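Local atomic coordinates of hydrazine synthase subunit alpha (Candidatus Kuenenia stuttgartiensis, PDB entry 5C2V), a protein that forms part of the hydrazine synthase complex, in which it condenses hydroxylamine with ammonia to give hydrazine. Residues 539-544 against 709-714; 16-21 against 291-296. All blocks are in the same frame, centred on the assembly; numbering follows the deposited sequence.

Contact 1. Residues 539-544 against 709-714. With HEC (heme c), chain B.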
ATOM      1  N   VAL D 539      23.341  -2.118   1.789  1.00 53.24           N
ATOM      2  CA  VAL D 539      22.633  -1.363   0.763  1.00 40.30           C
ATOM      3  C   VAL D 539      21.244  -1.952   0.542  1.00 42.66           C
ATOM      4  O   VAL D 539      20.262  -1.226   0.379  1.00 55.15           O
ATOM      5  CB  VAL D 539      23.413  -1.354  -0.568  1.00 40.59           C
ATOM      6  CG1 VAL D 539      22.654  -0.569  -1.629  1.00 57.42           C
ATOM      7  CG2 VAL D 539      24.801  -0.766  -0.361  1.00 33.59           C
ATOM      8  N   GLN D 540      21.174  -3.279   0.537  1.00 41.58           N
ATOM      9  CA  GLN D 540      19.915  -3.984   0.344  1.00 31.74           C
ATOM     10  C   GLN D 540      19.879  -5.242   1.205  1.00 53.47           C
ATOM     11  O   GLN D 540      20.872  -5.964   1.311  1.00 60.72           O
ATOM     12  CB  GLN D 540      19.724  -4.336  -1.134  1.00 32.17           C
ATOM     13  CG  GLN D 540      18.346  -4.869  -1.494  1.00 40.75           C
ATOM     14  CD  GLN D 540      18.159  -5.014  -2.994  1.00 40.80           C
ATOM     15  OE1 GLN D 540      19.063  -4.718  -3.774  1.00 34.75           O
ATOM     16  NE2 GLN D 540      16.979  -5.468  -3.404  1.00 45.34           N
ATOM     17  N   THR D 541      18.730  -5.501   1.816  1.00 43.45           N
ATOM     18  CA  THR D 541      18.573  -6.658   2.686  1.00 48.69           C
ATOM     19  C   THR D 541      17.581  -7.639   2.081  1.00 54.06           C
ATOM     20  O   THR D 541      16.524  -7.242   1.590  1.00 60.85           O
ATOM     21  CB  THR D 541      18.097  -6.244   4.096  1.00 52.74           C
ATOM     22  OG1 THR D 541      19.025  -5.309   4.661  1.00 58.55           O
ATOM     23  CG2 THR D 541      17.990  -7.457   5.010  1.00 58.49           C
ATOM     24  N   ALA D 542      17.918  -8.922   2.117  1.00 48.90           N
ATOM     25  CA  ALA D 542      16.992  -9.939   1.648  1.00 59.32           C
ATOM     26  C   ALA D 542      16.156 -10.380   2.832  1.00 62.06           C
ATOM     27  O   ALA D 542      16.654 -11.044   3.741  1.00 60.91           O
ATOM     28  CB  ALA D 542      17.735 -11.115   1.041  1.00 47.42           C
ATOM     29  N   LEU D 543      14.877 -10.021   2.816  1.00 47.61           N
ATOM     30  CA  LEU D 543      14.024 -10.302   3.957  1.00 44.95           C
ATOM     31  C   LEU D 543      13.176 -11.522   3.658  1.00 43.33           C
ATOM     32  O   LEU D 543      12.201 -11.462   2.906  1.00 45.56           O
ATOM     33  CB  LEU D 543      13.149  -9.092   4.289  1.00 49.06           C
ATOM     34  CG  LEU D 543      13.905  -7.874   4.825  1.00 59.03           C
ATOM     35  CD1 LEU D 543      12.975  -6.680   4.964  1.00 52.29           C
ATOM     36  CD2 LEU D 543      14.575  -8.191   6.156  1.00 44.29           C
ATOM     37  N   THR D 544      13.561 -12.619   4.296  1.00 64.99           N
ATOM     38  CA  THR D 544      13.018 -13.945   4.049  1.00 56.78           C
ATOM     39  C   THR D 544      13.835 -14.905   4.891  1.00 50.80           C
ATOM     40  O   THR D 544      14.799 -14.496   5.541  1.00 46.76           O
ATOM     41  CB  THR D 544      13.092 -14.353   2.566  1.00 48.76           C
ATOM     42  OG1 THR D 544      12.309 -15.533   2.350  1.00 49.88           O
ATOM     43  CG2 THR D 544      14.534 -14.613   2.155  1.00 40.25           C
ATOM     44  N   ASN D 709      17.096   3.558  11.546  1.00 38.47           N
ATOM     45  CA  ASN D 709      16.355   2.770  10.570  1.00 50.21           C
ATOM     46  C   ASN D 709      16.757   1.301  10.662  1.00 53.78           C
ATOM     47  O   ASN D 709      17.851   0.928  10.255  1.00 57.51           O
ATOM     48  CB  ASN D 709      16.595   3.302   9.154  1.00 56.43           C
ATOM     49  CG  ASN D 709      16.019   4.690   8.945  1.00 44.74           C
ATOM     50  OD1 ASN D 709      15.004   4.857   8.269  1.00 58.28           O
ATOM     51  ND2 ASN D 709      16.664   5.694   9.526  1.00 52.32           N
ATOM     52  N   PRO D 710      15.871   0.459  11.211  1.00 56.27           N
ATOM     53  CA  PRO D 710      16.171  -0.967  11.380  1.00 46.06           C
ATOM     54  C   PRO D 710      16.488  -1.677  10.063  1.00 49.41           C
ATOM     55  O   PRO D 710      15.771  -1.529   9.072  1.00 44.35           O
ATOM     56  CB  PRO D 710      14.891  -1.516  12.012  1.00 46.91           C
ATOM     57  CG  PRO D 710      14.332  -0.350  12.755  1.00 50.71           C
ATOM     58  CD  PRO D 710      14.614   0.837  11.877  1.00 56.51           C
ATOM     59  N   SER D 711      17.585  -2.428  10.084  1.00 55.14           N
ATOM     60  CA  SER D 711      18.130  -3.150   8.935  1.00 45.07           C
ATOM     61  C   SER D 711      18.498  -2.246   7.759  1.00 46.76           C
ATOM     62  O   SER D 711      18.658  -2.719   6.634  1.00 48.24           O
ATOM     63  CB  SER D 711      17.140  -4.222   8.465  1.00 48.25           C
ATOM     64  OG  SER D 711      17.604  -4.866   7.289  1.00 55.46           O
ATOM     65  N   ALA D 712      18.633  -0.949   8.017  1.00 56.54           N
ATOM     66  CA  ALA D 712      19.465  -0.092   7.186  1.00 47.70           C
ATOM     67  C   ALA D 712      20.228   0.883   8.075  1.00 48.18           C
ATOM     68  O   ALA D 712      19.644   1.819   8.615  1.00 56.68           O
ATOM     69  CB  ALA D 712      18.623   0.654   6.161  1.00 39.29           C
ATOM     70  N   ALA D 713      21.538   0.708   8.183  1.00 59.05           N
ATOM     71  CA  ALA D 713      22.342   1.632   8.971  1.00 45.03           C
ATOM     72  C   ALA D 713      22.648   2.855   8.128  1.00 46.10           C
ATOM     73  O   ALA D 713      22.765   3.970   8.629  1.00 43.62           O
ATOM     74  CB  ALA D 713      23.621   0.968   9.445  1.00 50.26           C
ATOM     75  N   ILE D 714      22.759   2.619   6.826  1.00 46.92           N
ATOM     76  CA  ILE D 714      23.110   3.646   5.862  1.00 44.91           C
ATOM     77  C   ILE D 714      22.006   4.701   5.737  1.00 54.95           C
ATOM     78  O   ILE D 714      22.259   5.828   5.311  1.00 48.18           O
ATOM     79  CB  ILE D 714      23.403   3.002   4.488  1.00 31.04           C
ATOM     80  CG1 ILE D 714      24.096   3.986   3.544  1.00 48.35           C
ATOM     81  CG2 ILE D 714      22.132   2.432   3.881  1.00 31.51           C
ATOM     82  CD1 ILE D 714      24.434   3.392   2.194  1.00 37.59           C
TER
HETATM   83 FE   HEC B 905      16.671 -13.405  -2.433  1.00 48.54          FE
HETATM   84  CHA HEC B 905      13.428 -12.684  -1.493  1.00 67.93           C
HETATM   85  CHB HEC B 905      15.920 -16.750  -2.391  1.00 51.37           C
HETATM   86  CHC HEC B 905      19.994 -14.170  -2.976  1.00 55.11           C
HETATM   87  CHD HEC B 905      17.491 -10.080  -2.259  1.00 57.58           C
HETATM   88  NA  HEC B 905      14.990 -14.507  -2.024  1.00 50.11           N
HETATM   89  C1A HEC B 905      13.758 -14.010  -1.646  1.00 53.49           C
HETATM   90  C2A HEC B 905      12.865 -15.130  -1.440  1.00 53.17           C
HETATM   91  C3A HEC B 905      13.547 -16.252  -1.684  1.00 61.40           C
HETATM   92  C4A HEC B 905      14.900 -15.885  -2.057  1.00 59.62           C
HETATM   93  CMA HEC B 905      12.999 -17.692  -1.589  1.00 46.79           C
HETATM   94  CAA HEC B 905      11.387 -15.025  -1.006  1.00 41.94           C
HETATM   95  CBA HEC B 905      10.475 -15.147  -2.223  1.00 45.38           C
HETATM   96  CGA HEC B 905      10.624 -13.951  -3.128  1.00 58.95           C
HETATM   97  O1A HEC B 905      10.802 -14.145  -4.358  1.00 62.20           O
HETATM   98  O2A HEC B 905      10.569 -12.800  -2.625  1.00 66.99           O
HETATM   99  NB  HEC B 905      17.794 -15.158  -2.513  1.00 71.76           N
HETATM  100  C1B HEC B 905      17.204 -16.389  -2.740  1.00 54.23           C
HETATM  101  C2B HEC B 905      18.173 -17.226  -3.418  1.00 69.38           C
HETATM  102  C3B HEC B 905      19.297 -16.526  -3.576  1.00 62.03           C
HETATM  103  C4B HEC B 905      19.084 -15.205  -3.013  1.00 58.13           C
HETATM  104  CMB HEC B 905      17.948 -18.685  -3.868  1.00 43.09           C
HETATM  105  CAB HEC B 905      20.584 -17.046  -4.257  1.00 38.59           C
HETATM  106  CBB HEC B 905      21.723 -17.146  -3.218  1.00 38.39           C
HETATM  107  NC  HEC B 905      18.416 -12.320  -2.643  1.00 46.91           N
HETATM  108  C1C HEC B 905      19.690 -12.844  -2.756  1.00 63.74           C
HETATM  109  C2C HEC B 905      20.633 -11.744  -2.713  1.00 58.70           C
HETATM  110  C3C HEC B 905      19.951 -10.638  -2.407  1.00 52.51           C
HETATM  111  C4C HEC B 905      18.537 -10.962  -2.426  1.00 55.43           C
HETATM  112  CMC HEC B 905      22.170 -11.888  -2.667  1.00 44.58           C
HETATM  113  CAC HEC B 905      20.565  -9.235  -2.203  1.00 42.05           C
HETATM  114  CBC HEC B 905      20.366  -8.796  -0.735  1.00 51.78           C
HETATM  115  ND  HEC B 905      15.625 -11.657  -1.941  1.00 70.58           N
HETATM  116  C1D HEC B 905      16.182 -10.383  -1.968  1.00 49.37           C
HETATM  117  C2D HEC B 905      15.166  -9.411  -1.639  1.00 51.61           C
HETATM  118  C3D HEC B 905      13.891 -10.229  -1.404  1.00 60.05           C
HETATM  119  C4D HEC B 905      14.275 -11.606  -1.608  1.00 55.98           C
HETATM  120  CMD HEC B 905      15.337  -7.879  -1.554  1.00 44.49           C
HETATM  121  CAD HEC B 905      12.491  -9.709  -1.018  1.00 55.11           C
HETATM  122  CBD HEC B 905      12.562  -9.107   0.380  1.00 41.68           C
HETATM  123  CGD HEC B 905      11.215  -8.564   0.764  1.00 54.79           C
HETATM  124  O1D HEC B 905      11.140  -7.858   1.800  1.00 57.99           O
HETATM  125  O2D HEC B 905      10.223  -8.827   0.034  1.00 42.45           O
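The type II beta turn N709-A712, in the cytochrome c part of the chain, meets the end of strand 538-541 of the middle domain through S711 and T541. This strand runs along the margin of a four-stranded antiparallel sheet, and the chain beyond it lines the pocket of the middle-domain heme c. S711 is the third residue of the turn, which is closed by A712 N to N709 O. The two hydroxyls form a hydrogen bond, T541 OG1 lying 3.0 Å from S711 OG; S711 O, 3.3 Å from the same OG1, is at most a weak alternative partner. With CG2 of T541 anti to the backbone N and OG1 beside it (chi1 -57°), both branches face the serine, and S711 OG also rests 3.5 Å from T541 CG2. S538 OG and, weakly, Q530 NE2 reach T541 OG1 too, so this buried oxygen sits in a small polar cluster. Residues 540-544 also line the heme pocket. T541 O comes within 3.4 Å of the heme methyl CMD, and L543 CB lies 3.4 Å from propionate oxygen O1D. T544 OG1 is hydrogen-bonded to Q245 OE1, while its CG2 packs over the macrocycle 3.9 Å from C1A. A542 CB lies over the same face, 3.5 Å from C1D of the porphyrin.

Contact 2. Residues 16-21 against 291-296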
ATOM      1  N   THR D  16       4.232 -39.712 -18.917  1.00 78.58           N
ATOM      2  CA  THR D  16       4.989 -38.591 -18.372  1.00 73.21           C
ATOM      3  C   THR D  16       4.080 -37.419 -18.018  1.00 70.63           C
ATOM      4  O   THR D  16       4.474 -36.518 -17.278  1.00 60.97           O
ATOM      5  CB  THR D  16       6.063 -38.098 -19.353  1.00 76.33           C
ATOM      6  OG1 THR D  16       5.443 -37.717 -20.587  1.00 82.20           O
ATOM      7  CG2 THR D  16       7.084 -39.190 -19.617  1.00 65.46           C
ATOM      8  N   ASP D  17       2.860 -37.434 -18.545  1.00 65.41           N
ATOM      9  CA  ASP D  17       1.917 -36.357 -18.284  1.00 56.53           C
ATOM     10  C   ASP D  17       1.064 -36.725 -17.077  1.00 66.60           C
ATOM     11  O   ASP D  17       0.197 -37.591 -17.159  1.00 71.22           O
ATOM     12  CB  ASP D  17       1.048 -36.100 -19.519  1.00 60.36           C
ATOM     13  CG  ASP D  17      -0.005 -35.031 -19.290  1.00 76.11           C
ATOM     14  OD1 ASP D  17       0.166 -34.199 -18.374  1.00 86.82           O
ATOM     15  OD2 ASP D  17      -1.004 -35.015 -20.041  1.00 69.98           O
ATOM     16  N   TYR D  18       1.301 -36.038 -15.964  1.00 70.92           N
ATOM     17  CA  TYR D  18       0.677 -36.392 -14.694  1.00 64.93           C
ATOM     18  C   TYR D  18      -0.813 -36.083 -14.691  1.00 72.61           C
ATOM     19  O   TYR D  18      -1.637 -36.949 -14.391  1.00 79.93           O
ATOM     20  CB  TYR D  18       1.370 -35.659 -13.542  1.00 63.90           C
ATOM     21  CG  TYR D  18       0.586 -35.656 -12.249  1.00 83.13           C
ATOM     22  CD1 TYR D  18      -0.206 -34.569 -11.895  1.00 78.86           C
ATOM     23  CD2 TYR D  18       0.635 -36.739 -11.381  1.00 83.35           C
ATOM     24  CE1 TYR D  18      -0.926 -34.563 -10.717  1.00 71.48           C
ATOM     25  CE2 TYR D  18      -0.081 -36.740 -10.198  1.00 81.45           C
ATOM     26  CZ  TYR D  18      -0.860 -35.650  -9.873  1.00 82.65           C
ATOM     27  OH  TYR D  18      -1.575 -35.644  -8.697  1.00 70.58           O
ATOM     28  N   SER D  19      -1.151 -34.843 -15.027  1.00 70.28           N
ATOM     29  CA  SER D  19      -2.540 -34.408 -15.067  1.00 72.82           C
ATOM     30  C   SER D  19      -3.316 -35.157 -16.143  1.00 66.76           C
ATOM     31  O   SER D  19      -4.537 -35.286 -16.063  1.00 75.29           O
ATOM     32  CB  SER D  19      -2.619 -32.899 -15.306  1.00 77.21           C
ATOM     33  OG  SER D  19      -1.878 -32.529 -16.456  1.00 91.12           O
ATOM     34  N   GLY D  20      -2.601 -35.650 -17.149  1.00 78.30           N
ATOM     35  CA  GLY D  20      -3.212 -36.434 -18.204  1.00 78.85           C
ATOM     36  C   GLY D  20      -3.521 -37.852 -17.766  1.00 72.20           C
ATOM     37  O   GLY D  20      -4.596 -38.379 -18.055  1.00 76.45           O
ATOM     38  N   MET D  21      -2.577 -38.469 -17.063  1.00 65.19           N
ATOM     39  CA  MET D  21      -2.758 -39.832 -16.574  1.00 69.50           C
ATOM     40  C   MET D  21      -3.795 -39.886 -15.460  1.00 78.16           C
ATOM     41  O   MET D  21      -4.553 -40.849 -15.358  1.00 86.00           O
ATOM     42  CB  MET D  21      -1.430 -40.411 -16.074  1.00 83.07           C
ATOM     43  CG  MET D  21      -0.381 -40.611 -17.156  1.00 93.52           C
ATOM     44  SD  MET D  21      -0.815 -41.883 -18.356  1.00 79.94           S
ATOM     45  CE  MET D  21      -0.698 -43.357 -17.345  1.00 64.86           C
ATOM     46  N   ILE D 291      -4.183 -28.141  -6.932  1.00 66.88           N
ATOM     47  CA  ILE D 291      -4.052 -27.856  -8.357  1.00 60.96           C
ATOM     48  C   ILE D 291      -5.029 -28.667  -9.207  1.00 60.37           C
ATOM     49  O   ILE D 291      -5.169 -29.877  -9.023  1.00 67.51           O
ATOM     50  CB  ILE D 291      -2.614 -28.124  -8.844  1.00 44.25           C
ATOM     51  CG1 ILE D 291      -1.606 -27.434  -7.921  1.00 62.12           C
ATOM     52  CG2 ILE D 291      -2.437 -27.660 -10.282  1.00 53.97           C
ATOM     53  CD1 ILE D 291      -0.166 -27.612  -8.339  1.00 52.53           C
ATOM     54  N   THR D 292      -5.700 -27.992 -10.136  1.00 60.99           N
ATOM     55  CA  THR D 292      -6.650 -28.645 -11.033  1.00 63.85           C
ATOM     56  C   THR D 292      -5.932 -29.416 -12.133  1.00 70.36           C
ATOM     57  O   THR D 292      -4.845 -29.038 -12.564  1.00 76.92           O
ATOM     58  CB  THR D 292      -7.606 -27.633 -11.685  1.00 56.37           C
ATOM     59  OG1 THR D 292      -6.854 -26.708 -12.481  1.00 61.29           O
ATOM     60  CG2 THR D 292      -8.381 -26.873 -10.624  1.00 54.23           C
ATOM     61  N   PHE D 293      -6.540 -30.513 -12.567  1.00 69.81           N
ATOM     62  CA  PHE D 293      -5.952 -31.362 -13.595  1.00 67.13           C
ATOM     63  C   PHE D 293      -6.220 -30.883 -15.024  1.00 65.22           C
ATOM     64  O   PHE D 293      -5.331 -30.934 -15.872  1.00 70.74           O
ATOM     65  CB  PHE D 293      -6.445 -32.796 -13.403  1.00 64.66           C
ATOM     66  CG  PHE D 293      -6.116 -33.360 -12.051  1.00 59.58           C
ATOM     67  CD1 PHE D 293      -4.893 -33.966 -11.819  1.00 54.85           C
ATOM     68  CD2 PHE D 293      -7.015 -33.253 -11.002  1.00 60.24           C
ATOM     69  CE1 PHE D 293      -4.580 -34.473 -10.572  1.00 71.53           C
ATOM     70  CE2 PHE D 293      -6.708 -33.759  -9.753  1.00 56.89           C
ATOM     71  CZ  PHE D 293      -5.489 -34.369  -9.538  1.00 46.57           C
ATOM     72  N   GLY D 294      -7.442 -30.431 -15.294  1.00 75.71           N
ATOM     73  CA  GLY D 294      -7.809 -30.030 -16.642  1.00 62.00           C
ATOM     74  C   GLY D 294      -7.144 -28.778 -17.188  1.00 69.75           C
ATOM     75  O   GLY D 294      -6.456 -28.834 -18.207  1.00 61.26           O
ATOM     76  N   ASP D 295      -7.340 -27.646 -16.517  1.00 71.50           N
ATOM     77  CA  ASP D 295      -6.742 -26.387 -16.960  1.00 67.87           C
ATOM     78  C   ASP D 295      -5.472 -26.038 -16.188  1.00 57.06           C
ATOM     79  O   ASP D 295      -4.872 -24.987 -16.419  1.00 69.99           O
ATOM     80  CB  ASP D 295      -7.755 -25.241 -16.857  1.00 66.95           C
ATOM     81  CG  ASP D 295      -8.617 -25.325 -15.614  1.00 73.54           C
ATOM     82  OD1 ASP D 295      -8.143 -25.862 -14.590  1.00 63.20           O
ATOM     83  OD2 ASP D 295      -9.771 -24.851 -15.662  1.00 61.95           O
ATOM     84  N   ARG D 296      -5.080 -26.920 -15.272  1.00 61.97           N
ATOM     85  CA  ARG D 296      -3.879 -26.733 -14.457  1.00 70.82           C
ATOM     86  C   ARG D 296      -3.884 -25.404 -13.709  1.00 69.95           C
ATOM     87  O   ARG D 296      -3.041 -24.540 -13.951  1.00 69.88           O
ATOM     88  CB  ARG D 296      -2.623 -26.837 -15.326  1.00 60.71           C
ATOM     89  CG  ARG D 296      -2.109 -28.252 -15.507  1.00 50.20           C
ATOM     90  CD  ARG D 296      -1.044 -28.311 -16.588  1.00 59.35           C
ATOM     91  NE  ARG D 296      -0.122 -29.425 -16.389  1.00 62.58           N
ATOM     92  CZ  ARG D 296       1.119 -29.291 -15.932  1.00 58.61           C
ATOM     93  NH1 ARG D 296       1.588 -28.088 -15.633  1.00 67.16           N
ATOM     94  NH2 ARG D 296       1.891 -30.356 -15.778  1.00 61.27           N
TER
HETATM   95  O   HOH W   1       1.901 -33.422 -16.254  1.00 49.43           O
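Y18 and S19, in the first turn of helix 18-25, pack against F293 in the turn of a propeller-blade hairpin. The apolar part is an oblique aromatic pair, ring centroids 5.9 Å apart and planes inclined at 37°. Y18 CE1 meets F293 CE1 at 3.7 Å, coming in at the edge of the phenylalanine ring, and S19 CA lies along that edge too. Y18 CG lies anti to the backbone N (chi1 164°), which carries the ring over to F293 although its CB starts off to one side. Beside the rings, S19 CB packs on F293 O at 3.4 Å. The polar link runs through one water, which donates to D17 OD1 (2.8 Å) and accepts from Y18 N and from R296 NH2 (3.1 Å), lying in the plane of the guanidinium at its edge. D17 is the N-cap of the helix, its OD1 taking a weak capping bond from G20 N and another weak bond from S19 OG. The arginine's NH1 forms a salt bridge with D319. The first turn of the helix thus leans on the loop between strands 285-291 and 297-303, two neighbours in a four-stranded antiparallel blade, with V3 and M4 of the N-terminal segment packed alongside.

How the contacts relate
The chain's centre lies between the two contacts, whose own centres are 42 Å apart and which share no secondary-structure element. Contact 1 is buried and joins two regions, middle domain and cytochrome c, beside a heme; contact 2 is partly buried, lies far from the heme and metal sites and stays within the N-terminal part, fitting a helix onto a propeller blade. The chemistry follows the setting. Between 539-544 and 709-714 a direct hydroxyl pair makes the meeting, with little surface enclosed. Between 16-21 and 291-296 ring packing and a bridging water share the work over a somewhat larger area, 217 against 153 Å². In sequence, both segments of contact 2 precede those of contact 1.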